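FKBP-type peptidyl-prolyl cis-trans isomerase FkpA (Escherichia coli, PDB 1Q6H) catalyses the cis-trans isomerization of peptidyl-proline bonds in the periplasm, speeding protein folding, and also acts as a folding chaperone. Local coordinates at residues 140-145 and 218-223; 172-177 and 197-202; 189-194 and 213-218. All coordinates share one frame; numbering follows the deposited sequence.

Contact 1 of 3, residues 140-145 and 218-223; sequences DTVVVN and VELLDV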
ATOM      1  N   ASP A 140      16.889  34.700 -21.157  1.00 11.66           N
ATOM      2  CA  ASP A 140      16.885  34.085 -22.481  1.00 12.54           C
ATOM      3  C   ASP A 140      16.465  32.637 -22.467  1.00 13.38           C
ATOM      4  O   ASP A 140      16.634  31.938 -21.463  1.00 14.32           O
ATOM      5  CB  ASP A 140      18.278  34.072 -23.104  1.00 12.66           C
ATOM      6  CG  ASP A 140      18.791  35.453 -23.453  1.00 13.91           C
ATOM      7  OD1 ASP A 140      17.969  36.392 -23.622  1.00 14.07           O
ATOM      8  OD2 ASP A 140      20.019  35.659 -23.560  1.00 11.94           O
ATOM      9  N   THR A 141      15.991  32.183 -23.623  1.00 12.86           N
ATOM     10  CA  THR A 141      15.752  30.783 -23.856  1.00 14.24           C
ATOM     11  C   THR A 141      16.971  30.206 -24.560  1.00 13.72           C
ATOM     12  O   THR A 141      17.487  30.795 -25.509  1.00 14.04           O
ATOM     13  CB  THR A 141      14.510  30.588 -24.729  1.00 15.98           C
ATOM     14  OG1 THR A 141      13.355  31.120 -24.065  1.00 18.22           O
ATOM     15  CG2 THR A 141      14.217  29.131 -24.865  1.00 18.54           C
ATOM     16  N   VAL A 142      17.437  29.061 -24.094  1.00 11.90           N
ATOM     17  CA  VAL A 142      18.548  28.390 -24.729  1.00 12.03           C
ATOM     18  C   VAL A 142      18.083  27.043 -25.249  1.00 11.72           C
ATOM     19  O   VAL A 142      17.181  26.417 -24.675  1.00 11.27           O
ATOM     20  CB  VAL A 142      19.775  28.170 -23.765  1.00 13.48           C
ATOM     21  CG1 VAL A 142      20.478  29.496 -23.391  1.00 12.27           C
ATOM     22  CG2 VAL A 142      19.377  27.428 -22.519  1.00 14.41           C
ATOM     23  N   VAL A 143      18.727  26.607 -26.336  1.00 10.66           N
ATOM     24  CA  VAL A 143      18.470  25.335 -26.969  1.00 10.49           C
ATOM     25  C   VAL A 143      19.803  24.597 -27.020  1.00 11.04           C
ATOM     26  O   VAL A 143      20.801  25.085 -27.598  1.00 12.84           O
ATOM     27  CB  VAL A 143      17.906  25.518 -28.384  1.00 10.80           C
ATOM     28  CG1 VAL A 143      17.533  24.177 -28.994  1.00 10.59           C
ATOM     29  CG2 VAL A 143      16.666  26.459 -28.375  1.00 10.28           C
ATOM     30  N   VAL A 144      19.834  23.432 -26.405  1.00 10.05           N
ATOM     31  CA  VAL A 144      21.054  22.680 -26.278  1.00 11.39           C
ATOM     32  C   VAL A 144      20.916  21.193 -26.539  1.00 11.77           C
ATOM     33  O   VAL A 144      19.880  20.604 -26.329  1.00 11.33           O
ATOM     34  CB  VAL A 144      21.633  22.772 -24.849  1.00 11.55           C
ATOM     35  CG1 VAL A 144      22.039  24.191 -24.487  1.00 11.03           C
ATOM     36  CG2 VAL A 144      20.626  22.249 -23.824  1.00 14.78           C
ATOM     37  N   ASN A 145      22.016  20.604 -26.974  1.00 11.50           N
ATOM     38  CA  ASN A 145      22.151  19.186 -26.961  1.00 13.72           C
ATOM     39  C   ASN A 145      23.144  18.933 -25.823  1.00 14.31           C
ATOM     40  O   ASN A 145      24.070  19.725 -25.589  1.00 13.72           O
ATOM     41  CB  ASN A 145      22.693  18.666 -28.289  1.00 15.71           C
ATOM     42  CG  ASN A 145      21.631  18.562 -29.344  1.00 16.59           C
ATOM     43  OD1 ASN A 145      20.501  18.158 -29.072  1.00 19.74           O
ATOM     44  ND2 ASN A 145      21.991  18.902 -30.561  1.00 17.72           N
ATOM     45  N   VAL A 218      28.040  19.813 -23.329  1.00 12.85           N
ATOM     46  CA  VAL A 218      26.956  20.620 -23.882  1.00 13.76           C
ATOM     47  C   VAL A 218      27.262  21.265 -25.245  1.00 14.26           C
ATOM     48  O   VAL A 218      28.386  21.694 -25.493  1.00 15.04           O
ATOM     49  CB  VAL A 218      26.623  21.715 -22.919  1.00 14.94           C
ATOM     50  CG1 VAL A 218      25.342  22.430 -23.316  1.00 16.85           C
ATOM     51  CG2 VAL A 218      26.474  21.133 -21.517  1.00 17.16           C
ATOM     52  N   GLU A 219      26.259  21.297 -26.123  1.00 13.38           N
ATOM     53  CA  GLU A 219      26.360  22.026 -27.372  1.00 14.77           C
ATOM     54  C   GLU A 219      25.219  23.034 -27.367  1.00 14.97           C
ATOM     55  O   GLU A 219      24.040  22.665 -27.290  1.00 13.77           O
ATOM     56  CB  GLU A 219      26.242  21.128 -28.596  1.00 16.56           C
ATOM     57  CG  GLU A 219      27.389  20.179 -28.842  1.00 19.75           C
ATOM     58  CD  GLU A 219      27.199  19.385 -30.141  1.00 22.90           C
ATOM     59  OE1 GLU A 219      26.106  19.472 -30.765  1.00 26.48           O
ATOM     60  OE2 GLU A 219      28.153  18.687 -30.533  1.00 26.85           O
ATOM     61  N   LEU A 220      25.593  24.307 -27.424  1.00 13.66           N
ATOM     62  CA  LEU A 220      24.652  25.413 -27.430  1.00 12.86           C
ATOM     63  C   LEU A 220      24.211  25.749 -28.866  1.00 11.75           C
ATOM     64  O   LEU A 220      24.963  26.379 -29.643  1.00  9.25           O
ATOM     65  CB  LEU A 220      25.312  26.636 -26.788  1.00 11.61           C
ATOM     66  CG  LEU A 220      24.478  27.899 -26.731  1.00 13.84           C
ATOM     67  CD1 LEU A 220      23.093  27.600 -26.105  1.00 14.37           C
ATOM     68  CD2 LEU A 220      25.204  29.020 -26.002  1.00 12.91           C
ATOM     69  N   LEU A 221      22.999  25.334 -29.213  1.00 11.48           N
ATOM     70  CA  LEU A 221      22.482  25.501 -30.559  1.00 12.08           C
ATOM     71  C   LEU A 221      21.863  26.859 -30.832  1.00 12.59           C
ATOM     72  O   LEU A 221      22.007  27.412 -31.918  1.00 10.69           O
ATOM     73  CB  LEU A 221      21.444  24.433 -30.853  1.00 14.11           C
ATOM     74  CG  LEU A 221      21.872  22.976 -30.690  1.00 16.72           C
ATOM     75  CD1 LEU A 221      20.721  22.122 -31.170  1.00 20.65           C
ATOM     76  CD2 LEU A 221      23.104  22.653 -31.496  1.00 19.96           C
ATOM     77  N   ASP A 222      21.142  27.404 -29.863  1.00 12.59           N
ATOM     78  CA  ASP A 222      20.510  28.682 -30.099  1.00 12.34           C
ATOM     79  C   ASP A 222      20.321  29.460 -28.813  1.00 12.29           C
ATOM     80  O   ASP A 222      20.242  28.879 -27.723  1.00 11.40           O
ATOM     81  CB  ASP A 222      19.151  28.471 -30.780  1.00 13.08           C
ATOM     82  CG  ASP A 222      18.646  29.711 -31.526  1.00 14.47           C
ATOM     83  OD1 ASP A 222      19.425  30.675 -31.743  1.00 14.41           O
ATOM     84  OD2 ASP A 222      17.459  29.782 -31.942  1.00 17.10           O
ATOM     85  N   VAL A 223      20.225  30.774 -28.969  1.00 12.16           N
ATOM     86  CA  VAL A 223      19.968  31.691 -27.869  1.00 12.95           C
ATOM     87  C   VAL A 223      18.891  32.621 -28.356  1.00 12.26           C
ATOM     88  O   VAL A 223      19.089  33.332 -29.329  1.00 13.36           O
ATOM     89  CB  VAL A 223      21.208  32.504 -27.505  1.00 12.51           C
ATOM     90  CG1 VAL A 223      20.906  33.452 -26.353  1.00 13.33           C
ATOM     91  CG2 VAL A 223      22.396  31.590 -27.173  1.00 13.92           C
TER
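V143 and D222 pair through their backbones, N of V143 donating to O of D222 at 3.1 Å. O of V143 takes two donors: N of L221 at 2.7 Å, nearly in line with the C=O bond, and N of D222 at 3.3 Å, in the carbonyl plane on a lone pair. Two consecutive residues facing one define a classic beta bulge, and the register slips by one before V144 pairs with L220. Beyond it, N of E219 reaches O of N145 with an N-H...O angle of 172°. The bulge lies where antiparallel strands 214-223 and 141-150 meet in the curled FKBP sheet. On the V142, V144 and L220 face, CG of L220 stands anti to its backbone N (chi1 179°), and CD1 ends 3.9 Å from CG1 of V144. The other face carries V143, N145, E219 and D222; CB of D222 packs on CG2 of V143, and L221, turned toward 140-145 at the bulge, brings CD1 to 3.5 Å from ND2 of N145. Further out, F168 covers V142 and V144, while W177 meets V144 and V218. OD1 of D222 salt-bridges K186, and OD2 of D140 accepts a hydrogen bond from N of K137.

Contact 2 of 3, residues 172-177 and 197-202; sequences GVIPGW and ELAYGK
I174 lays its CG2 methyl over one face of the Y200 ring, 4.0 Å from the ring centroid and 27° off the normal, a CH-pi contact by both measures. I174 is the N-cap residue of helix 175-180, the short helix of the FKBP domain, and Y200 belongs to the long loop that leads from strand 189-194 to strand 214-223. As in FKBP relatives, where the tryptophan of this helix forms the floor of the proline-binding pocket and the equivalent isoleucine and tyrosine line it, the contact probably shapes the active-site wall. The two side chains cross at about a right angle, and the methyl sits toward the hydroxyl-bearing end of the ring, 3.7 Å from CZ of Y200.

The branches of I174 divide the work. CG1 takes the crowded position between backbone N and carbonyl carbon (chi1 54°), which sends CD1 toward A199, 4.0 Å from its CB, while CG2 serves the ring. Behind these apolar groups, L214 of strand 214-223 touches I174, A199 and Y200, and I194 touches A199, tying the patch to the sheet.

P175 adds a further apolar contact, its CB 4.1 Å from CD2 of L198. The first turn of the helix is closed internally by a bond from N of W177 to O of I174. The indole of W177 points into the domain, where it meets F216 and Y146 edge to face. The remaining link is polar: N of G176 donates to O of L198 at 3.0 Å, in the carbonyl plane on a lone pair, with an N-H...O angle of 148°.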
ATOM      1  N   GLY A 172      16.073  29.038 -15.317  1.00 13.34           N
ATOM      2  CA  GLY A 172      15.015  28.169 -14.851  1.00 13.16           C
ATOM      3  C   GLY A 172      15.520  26.764 -14.566  1.00 14.41           C
ATOM      4  O   GLY A 172      14.714  25.837 -14.380  1.00 13.48           O
ATOM      5  N   VAL A 173      16.844  26.593 -14.522  1.00 13.45           N
ATOM      6  CA  VAL A 173      17.462  25.272 -14.303  1.00 14.26           C
ATOM      7  C   VAL A 173      18.497  25.360 -13.194  1.00 13.84           C
ATOM      8  O   VAL A 173      18.655  26.403 -12.597  1.00 13.84           O
ATOM      9  CB  VAL A 173      18.165  24.792 -15.567  1.00 15.79           C
ATOM     10  CG1 VAL A 173      17.136  24.510 -16.634  1.00 17.45           C
ATOM     11  CG2 VAL A 173      19.186  25.841 -16.050  1.00 14.66           C
ATOM     12  N   ILE A 174      19.207  24.283 -12.919  1.00 14.36           N
ATOM     13  CA  ILE A 174      20.256  24.343 -11.912  1.00 14.27           C
ATOM     14  C   ILE A 174      21.305  25.425 -12.214  1.00 13.91           C
ATOM     15  O   ILE A 174      21.717  25.629 -13.358  1.00 12.61           O
ATOM     16  CB  ILE A 174      20.958  22.978 -11.711  1.00 15.23           C
ATOM     17  CG1 ILE A 174      21.482  22.403 -13.019  1.00 17.25           C
ATOM     18  CG2 ILE A 174      20.038  21.999 -11.099  1.00 16.21           C
ATOM     19  CD1 ILE A 174      22.461  21.233 -12.804  1.00 16.92           C
ATOM     20  N   PRO A 175      21.759  26.069 -11.155  1.00 14.59           N
ATOM     21  CA  PRO A 175      22.690  27.193 -11.225  1.00 14.47           C
ATOM     22  C   PRO A 175      23.940  26.911 -12.064  1.00 14.18           C
ATOM     23  O   PRO A 175      24.487  27.791 -12.717  1.00 14.02           O
ATOM     24  CB  PRO A 175      23.105  27.374  -9.746  1.00 15.19           C
ATOM     25  CG  PRO A 175      22.078  26.781  -8.961  1.00 15.90           C
ATOM     26  CD  PRO A 175      21.430  25.705  -9.761  1.00 16.01           C
ATOM     27  N   GLY A 176      24.399  25.670 -12.028  1.00 14.15           N
ATOM     28  CA  GLY A 176      25.578  25.305 -12.785  1.00 15.24           C
ATOM     29  C   GLY A 176      25.380  25.532 -14.284  1.00 14.34           C
ATOM     30  O   GLY A 176      26.318  25.911 -14.984  1.00 12.46           O
ATOM     31  N   TRP A 177      24.165  25.260 -14.768  1.00 12.78           N
ATOM     32  CA  TRP A 177      23.837  25.434 -16.151  1.00 13.47           C
ATOM     33  C   TRP A 177      23.680  26.917 -16.419  1.00 12.21           C
ATOM     34  O   TRP A 177      24.189  27.422 -17.411  1.00 11.45           O
ATOM     35  CB  TRP A 177      22.561  24.675 -16.545  1.00 15.72           C
ATOM     36  CG  TRP A 177      22.797  23.328 -17.083  1.00 22.19           C
ATOM     37  CD1 TRP A 177      23.004  22.196 -16.376  1.00 27.38           C
ATOM     38  CD2 TRP A 177      22.830  22.950 -18.453  1.00 26.44           C
ATOM     39  NE1 TRP A 177      23.173  21.124 -17.221  1.00 28.57           N
ATOM     40  CE2 TRP A 177      23.052  21.563 -18.505  1.00 28.51           C
ATOM     41  CE3 TRP A 177      22.729  23.649 -19.647  1.00 29.06           C
ATOM     42  CZ2 TRP A 177      23.161  20.866 -19.697  1.00 29.29           C
ATOM     43  CZ3 TRP A 177      22.824  22.964 -20.827  1.00 29.85           C
ATOM     44  CH2 TRP A 177      23.040  21.580 -20.848  1.00 30.07           C
ATOM     45  N   GLU A 197      26.491  21.526  -4.882  1.00 14.25           N
ATOM     46  CA  GLU A 197      26.001  22.801  -4.410  1.00 15.80           C
ATOM     47  C   GLU A 197      25.370  23.653  -5.534  1.00 15.08           C
ATOM     48  O   GLU A 197      24.517  24.504  -5.259  1.00 13.20           O
ATOM     49  CB  GLU A 197      27.160  23.576  -3.743  1.00 17.39           C
ATOM     50  CG  GLU A 197      27.693  22.962  -2.444  1.00 19.41           C
ATOM     51  CD  GLU A 197      28.564  21.693  -2.613  1.00 20.81           C
ATOM     52  OE1 GLU A 197      29.194  21.487  -3.690  1.00 17.08           O
ATOM     53  OE2 GLU A 197      28.569  20.862  -1.648  1.00 19.74           O
ATOM     54  N   LEU A 198      25.804  23.452  -6.783  1.00 14.00           N
ATOM     55  CA  LEU A 198      25.237  24.176  -7.933  1.00 13.91           C
ATOM     56  C   LEU A 198      24.349  23.243  -8.791  1.00 14.31           C
ATOM     57  O   LEU A 198      24.019  23.565  -9.921  1.00 14.59           O
ATOM     58  CB  LEU A 198      26.357  24.738  -8.850  1.00 13.92           C
ATOM     59  CG  LEU A 198      27.330  25.666  -8.125  1.00 16.28           C
ATOM     60  CD1 LEU A 198      28.613  26.042  -8.969  1.00 17.27           C
ATOM     61  CD2 LEU A 198      26.579  26.909  -7.653  1.00 17.21           C
ATOM     62  N   ALA A 199      24.001  22.095  -8.238  1.00 13.74           N
ATOM     63  CA  ALA A 199      23.176  21.108  -8.915  1.00 14.03           C
ATOM     64  C   ALA A 199      22.039  20.624  -8.001  1.00 12.97           C
ATOM     65  O   ALA A 199      21.195  21.426  -7.624  1.00 12.65           O
ATOM     66  CB  ALA A 199      24.029  19.961  -9.381  1.00 14.06           C
ATOM     67  N   TYR A 200      22.009  19.337  -7.635  1.00 12.95           N
ATOM     68  CA  TYR A 200      20.886  18.805  -6.824  1.00 12.99           C
ATOM     69  C   TYR A 200      21.237  18.594  -5.364  1.00 13.33           C
ATOM     70  O   TYR A 200      20.427  18.064  -4.594  1.00 12.74           O
ATOM     71  CB  TYR A 200      20.335  17.516  -7.439  1.00 13.84           C
ATOM     72  CG  TYR A 200      19.884  17.787  -8.857  1.00 14.36           C
ATOM     73  CD1 TYR A 200      18.691  18.448  -9.103  1.00 14.31           C
ATOM     74  CD2 TYR A 200      20.693  17.460  -9.931  1.00 14.05           C
ATOM     75  CE1 TYR A 200      18.302  18.758 -10.386  1.00 16.15           C
ATOM     76  CE2 TYR A 200      20.319  17.769 -11.232  1.00 14.97           C
ATOM     77  CZ  TYR A 200      19.115  18.426 -11.450  1.00 16.52           C
ATOM     78  OH  TYR A 200      18.715  18.710 -12.743  1.00 19.32           O
ATOM     79  N   GLY A 201      22.452  19.001  -4.994  1.00 11.92           N
ATOM     80  CA  GLY A 201      22.889  18.995  -3.600  1.00 12.66           C
ATOM     81  C   GLY A 201      22.848  17.673  -2.848  1.00 12.88           C
ATOM     82  O   GLY A 201      23.037  16.584  -3.399  1.00 10.35           O
ATOM     83  N   LYS A 202      22.575  17.769  -1.556  1.00 14.87           N
ATOM     84  CA  LYS A 202      22.635  16.597  -0.707  1.00 15.77           C
ATOM     85  C   LYS A 202      21.507  15.614  -0.958  1.00 15.13           C
ATOM     86  O   LYS A 202      21.718  14.412  -0.860  1.00 15.09           O
ATOM     87  CB  LYS A 202      22.693  17.021   0.768  1.00 17.04           C
ATOM     88  CG  LYS A 202      23.131  15.928   1.706  1.00 19.75           C
ATOM     89  CD  LYS A 202      23.358  16.452   3.110  1.00 21.33           C
ATOM     90  CE  LYS A 202      23.568  15.321   4.099  1.00 23.32           C
ATOM     91  NZ  LYS A 202      24.169  15.806   5.385  1.00 25.49           N
TER

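Contact 3 of 3, residues 189-194 and 213-218; sequences KIKLVI and TLVFDV
Strands 189-194 and 214-218 run antiparallel at 172°, their axes 4.7 Å apart, joined by six backbone hydrogen bonds in three reciprocal pairs: I190 with V218, L192 with F216 and I194 with L214. The straightest runs from N of I194 to O of L214, 2.8 Å long at an N-H...O angle of 176°. The register holds without a slip from I190 to I194.

Side chains alternate between the two faces. On the face of I190, L192, I194, L214, F216 and V218, CD1 of I194 comes 3.6 Å from CD2 of F216, meeting the ring obliquely. CG1 anti to the carbonyl carbon and an extended chi2 (-177°) carry CD1 diagonally across to F216, the partner of L192. W177 meets F216 edge to face and the ring of F156 also meets it, so the phenylalanine sits within an aromatic cluster inside the FKBP domain. At the other end, CG2 of I190 lies alongside CB of V218 at 4.0 Å.

The opposite face carries K191, V193, V215 and D217. CG1 of V193 rests 3.8 Å from CG2 of T213, a residue whose OG1 is hydrogen-bonded to R107; F110 of helix 70-112 covers K191 and V193, so this face joins the long helix to the sheet. K191, fully extended, runs beside D217, its CG 3.7 Å from OD1 of D217, before CE reaches CG1 of V215 at 3.9 Å. An alanine in place of K191 would probably take the aliphatic cover from CG1 of V215 and remove one nearby positive charge from D217, whose side chain also touches K147.

NZ of K191 stays 5.1 Å from OD1 of D217, which implies at most a longer-range electrostatic attraction between them, with the backbone bonds and aliphatic contacts holding the strands together.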
ATOM      1  N   LYS A 189      30.408  24.949 -27.609  1.00 12.75           N
ATOM      2  CA  LYS A 189      30.360  23.674 -26.927  1.00 13.61           C
ATOM      3  C   LYS A 189      31.182  23.822 -25.658  1.00 13.84           C
ATOM      4  O   LYS A 189      32.253  24.429 -25.680  1.00 14.57           O
ATOM      5  CB  LYS A 189      30.973  22.581 -27.804  1.00 14.60           C
ATOM      6  CG  LYS A 189      30.397  22.549 -29.186  1.00 18.23           C
ATOM      7  CD  LYS A 189      30.981  21.455 -30.047  1.00 18.35           C
ATOM      8  CE  LYS A 189      30.239  21.383 -31.396  1.00 21.80           C
ATOM      9  NZ  LYS A 189      29.614  22.671 -31.791  1.00 22.15           N
ATOM     10  N   ILE A 190      30.697  23.279 -24.548  1.00 12.50           N
ATOM     11  CA  ILE A 190      31.388  23.442 -23.275  1.00 12.25           C
ATOM     12  C   ILE A 190      31.153  22.228 -22.421  1.00 11.83           C
ATOM     13  O   ILE A 190      30.114  21.609 -22.517  1.00 11.09           O
ATOM     14  CB  ILE A 190      30.873  24.679 -22.544  1.00 13.58           C
ATOM     15  CG1 ILE A 190      31.677  24.921 -21.272  1.00 15.33           C
ATOM     16  CG2 ILE A 190      29.379  24.533 -22.163  1.00 14.18           C
ATOM     17  CD1 ILE A 190      31.437  26.322 -20.691  1.00 13.98           C
ATOM     18  N   LYS A 191      32.169  21.839 -21.664  1.00 10.96           N
ATOM     19  CA  LYS A 191      32.028  20.773 -20.716  1.00 11.70           C
ATOM     20  C   LYS A 191      31.900  21.416 -19.348  1.00 11.98           C
ATOM     21  O   LYS A 191      32.699  22.301 -18.952  1.00 10.94           O
ATOM     22  CB  LYS A 191      33.207  19.832 -20.805  1.00 12.21           C
ATOM     23  CG  LYS A 191      33.260  18.750 -19.753  1.00 15.72           C
ATOM     24  CD  LYS A 191      34.464  17.825 -20.040  1.00 16.96           C
ATOM     25  CE  LYS A 191      34.745  16.856 -18.902  1.00 19.52           C
ATOM     26  NZ  LYS A 191      35.667  15.742 -19.356  1.00 21.85           N
ATOM     27  N   LEU A 192      30.874  21.009 -18.624  1.00 10.32           N
ATOM     28  CA  LEU A 192      30.639  21.551 -17.288  1.00 10.89           C
ATOM     29  C   LEU A 192      30.820  20.468 -16.266  1.00 11.67           C
ATOM     30  O   LEU A 192      30.283  19.362 -16.427  1.00 10.65           O
ATOM     31  CB  LEU A 192      29.222  22.123 -17.171  1.00 11.35           C
ATOM     32  CG  LEU A 192      28.831  23.201 -18.168  1.00 10.91           C
ATOM     33  CD1 LEU A 192      27.369  23.533 -18.041  1.00 12.08           C
ATOM     34  CD2 LEU A 192      29.627  24.426 -17.993  1.00 11.75           C
ATOM     35  N   VAL A 193      31.577  20.777 -15.217  1.00 11.49           N
ATOM     36  CA  VAL A 193      31.778  19.852 -14.115  1.00 11.67           C
ATOM     37  C   VAL A 193      31.223  20.564 -12.921  1.00 12.24           C
ATOM     38  O   VAL A 193      31.792  21.541 -12.433  1.00 12.85           O
ATOM     39  CB  VAL A 193      33.229  19.424 -13.984  1.00 11.94           C
ATOM     40  CG1 VAL A 193      33.411  18.573 -12.801  1.00 12.78           C
ATOM     41  CG2 VAL A 193      33.623  18.628 -15.229  1.00 13.84           C
ATOM     42  N   ILE A 194      30.026  20.151 -12.538  1.00 10.71           N
ATOM     43  CA  ILE A 194      29.240  20.932 -11.586  1.00 11.73           C
ATOM     44  C   ILE A 194      29.204  20.326 -10.212  1.00 11.62           C
ATOM     45  O   ILE A 194      28.763  19.164 -10.045  1.00 13.57           O
ATOM     46  CB  ILE A 194      27.808  21.079 -12.105  1.00 11.53           C
ATOM     47  CG1 ILE A 194      27.790  21.420 -13.593  1.00 12.80           C
ATOM     48  CG2 ILE A 194      27.053  22.070 -11.281  1.00 10.96           C
ATOM     49  CD1 ILE A 194      26.390  21.646 -14.187  1.00 12.55           C
ATOM     50  N   THR A 213      28.652  15.273  -8.019  1.00 11.69           N
ATOM     51  CA  THR A 213      29.207  16.167  -9.010  1.00 12.03           C
ATOM     52  C   THR A 213      28.704  15.655 -10.366  1.00 12.29           C
ATOM     53  O   THR A 213      28.664  14.422 -10.620  1.00 11.22           O
ATOM     54  CB  THR A 213      30.723  16.159  -8.920  1.00 13.47           C
ATOM     55  OG1 THR A 213      31.128  16.938  -7.784  1.00 11.78           O
ATOM     56  CG2 THR A 213      31.359  16.872 -10.111  1.00 13.70           C
ATOM     57  N   LEU A 214      28.250  16.583 -11.208  1.00 11.51           N
ATOM     58  CA  LEU A 214      27.686  16.222 -12.502  1.00 12.08           C
ATOM     59  C   LEU A 214      28.603  16.642 -13.646  1.00 11.37           C
ATOM     60  O   LEU A 214      29.078  17.771 -13.655  1.00 10.64           O
ATOM     61  CB  LEU A 214      26.329  16.906 -12.705  1.00 12.21           C
ATOM     62  CG  LEU A 214      25.296  16.748 -11.589  1.00 12.59           C
ATOM     63  CD1 LEU A 214      23.990  17.468 -11.984  1.00 13.01           C
ATOM     64  CD2 LEU A 214      25.083  15.265 -11.278  1.00 13.12           C
ATOM     65  N   VAL A 215      28.777  15.762 -14.633  1.00 10.25           N
ATOM     66  CA  VAL A 215      29.548  16.073 -15.820  1.00 11.67           C
ATOM     67  C   VAL A 215      28.622  16.214 -17.029  1.00 12.54           C
ATOM     68  O   VAL A 215      27.970  15.241 -17.422  1.00 12.25           O
ATOM     69  CB  VAL A 215      30.547  14.972 -16.134  1.00 11.98           C
ATOM     70  CG1 VAL A 215      31.506  15.424 -17.241  1.00 13.18           C
ATOM     71  CG2 VAL A 215      31.339  14.587 -14.864  1.00 13.35           C
ATOM     72  N   PHE A 216      28.538  17.422 -17.587  1.00 12.84           N
ATOM     73  CA  PHE A 216      27.742  17.684 -18.798  1.00 11.50           C
ATOM     74  C   PHE A 216      28.606  18.087 -20.006  1.00 11.34           C
ATOM     75  O   PHE A 216      29.375  19.047 -19.946  1.00 10.90           O
ATOM     76  CB  PHE A 216      26.748  18.826 -18.591  1.00 12.50           C
ATOM     77  CG  PHE A 216      25.596  18.495 -17.718  1.00 14.07           C
ATOM     78  CD1 PHE A 216      24.478  17.872 -18.231  1.00 14.59           C
ATOM     79  CD2 PHE A 216      25.620  18.820 -16.363  1.00 13.21           C
ATOM     80  CE1 PHE A 216      23.409  17.568 -17.401  1.00 16.80           C
ATOM     81  CE2 PHE A 216      24.593  18.512 -15.554  1.00 15.71           C
ATOM     82  CZ  PHE A 216      23.465  17.906 -16.059  1.00 15.95           C
ATOM     83  N   ASP A 217      28.459  17.376 -21.115  1.00 11.91           N
ATOM     84  CA  ASP A 217      29.041  17.808 -22.402  1.00 12.93           C
ATOM     85  C   ASP A 217      27.915  18.507 -23.131  1.00 12.99           C
ATOM     86  O   ASP A 217      26.936  17.856 -23.506  1.00 13.83           O
ATOM     87  CB  ASP A 217      29.492  16.637 -23.240  1.00 15.02           C
ATOM     88  CG  ASP A 217      30.710  15.976 -22.689  1.00 19.69           C
ATOM     89  OD1 ASP A 217      31.672  16.708 -22.363  1.00 22.31           O
ATOM     90  OD2 ASP A 217      30.783  14.733 -22.560  1.00 25.57           O
ATOM     91  N   VAL A 218      28.040  19.813 -23.329  1.00 12.85           N
ATOM     92  CA  VAL A 218      26.956  20.620 -23.882  1.00 13.76           C
ATOM     93  C   VAL A 218      27.262  21.265 -25.245  1.00 14.26           C
ATOM     94  O   VAL A 218      28.386  21.694 -25.493  1.00 15.04           O
ATOM     95  CB  VAL A 218      26.623  21.715 -22.919  1.00 14.94           C
ATOM     96  CG1 VAL A 218      25.342  22.430 -23.316  1.00 16.85           C
ATOM     97  CG2 VAL A 218      26.474  21.133 -21.517  1.00 17.16           C
TER

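From the N terminus, the helices up to 70-112 precede every contact, and the chain then enters the FKBP domain. Segment 140-145 comes first, and contact 1 closes the widest loop when 218-223 returns beside it near the C terminus. Contacts 2 and 3 both nest inside that loop but cross each other: the order is 172-177, 189-194, 197-202, 213-218, so the segments alternate. Contact 2 ties the start of helix 175-180 to the loop after strand 189-194, whereas contacts 1 and 3 place strands 141-150 and 189-194 on either side of strand 214-223 and share V218. W177 bridges all three, its CH2 lying 3.5 Å from CG1 of V218.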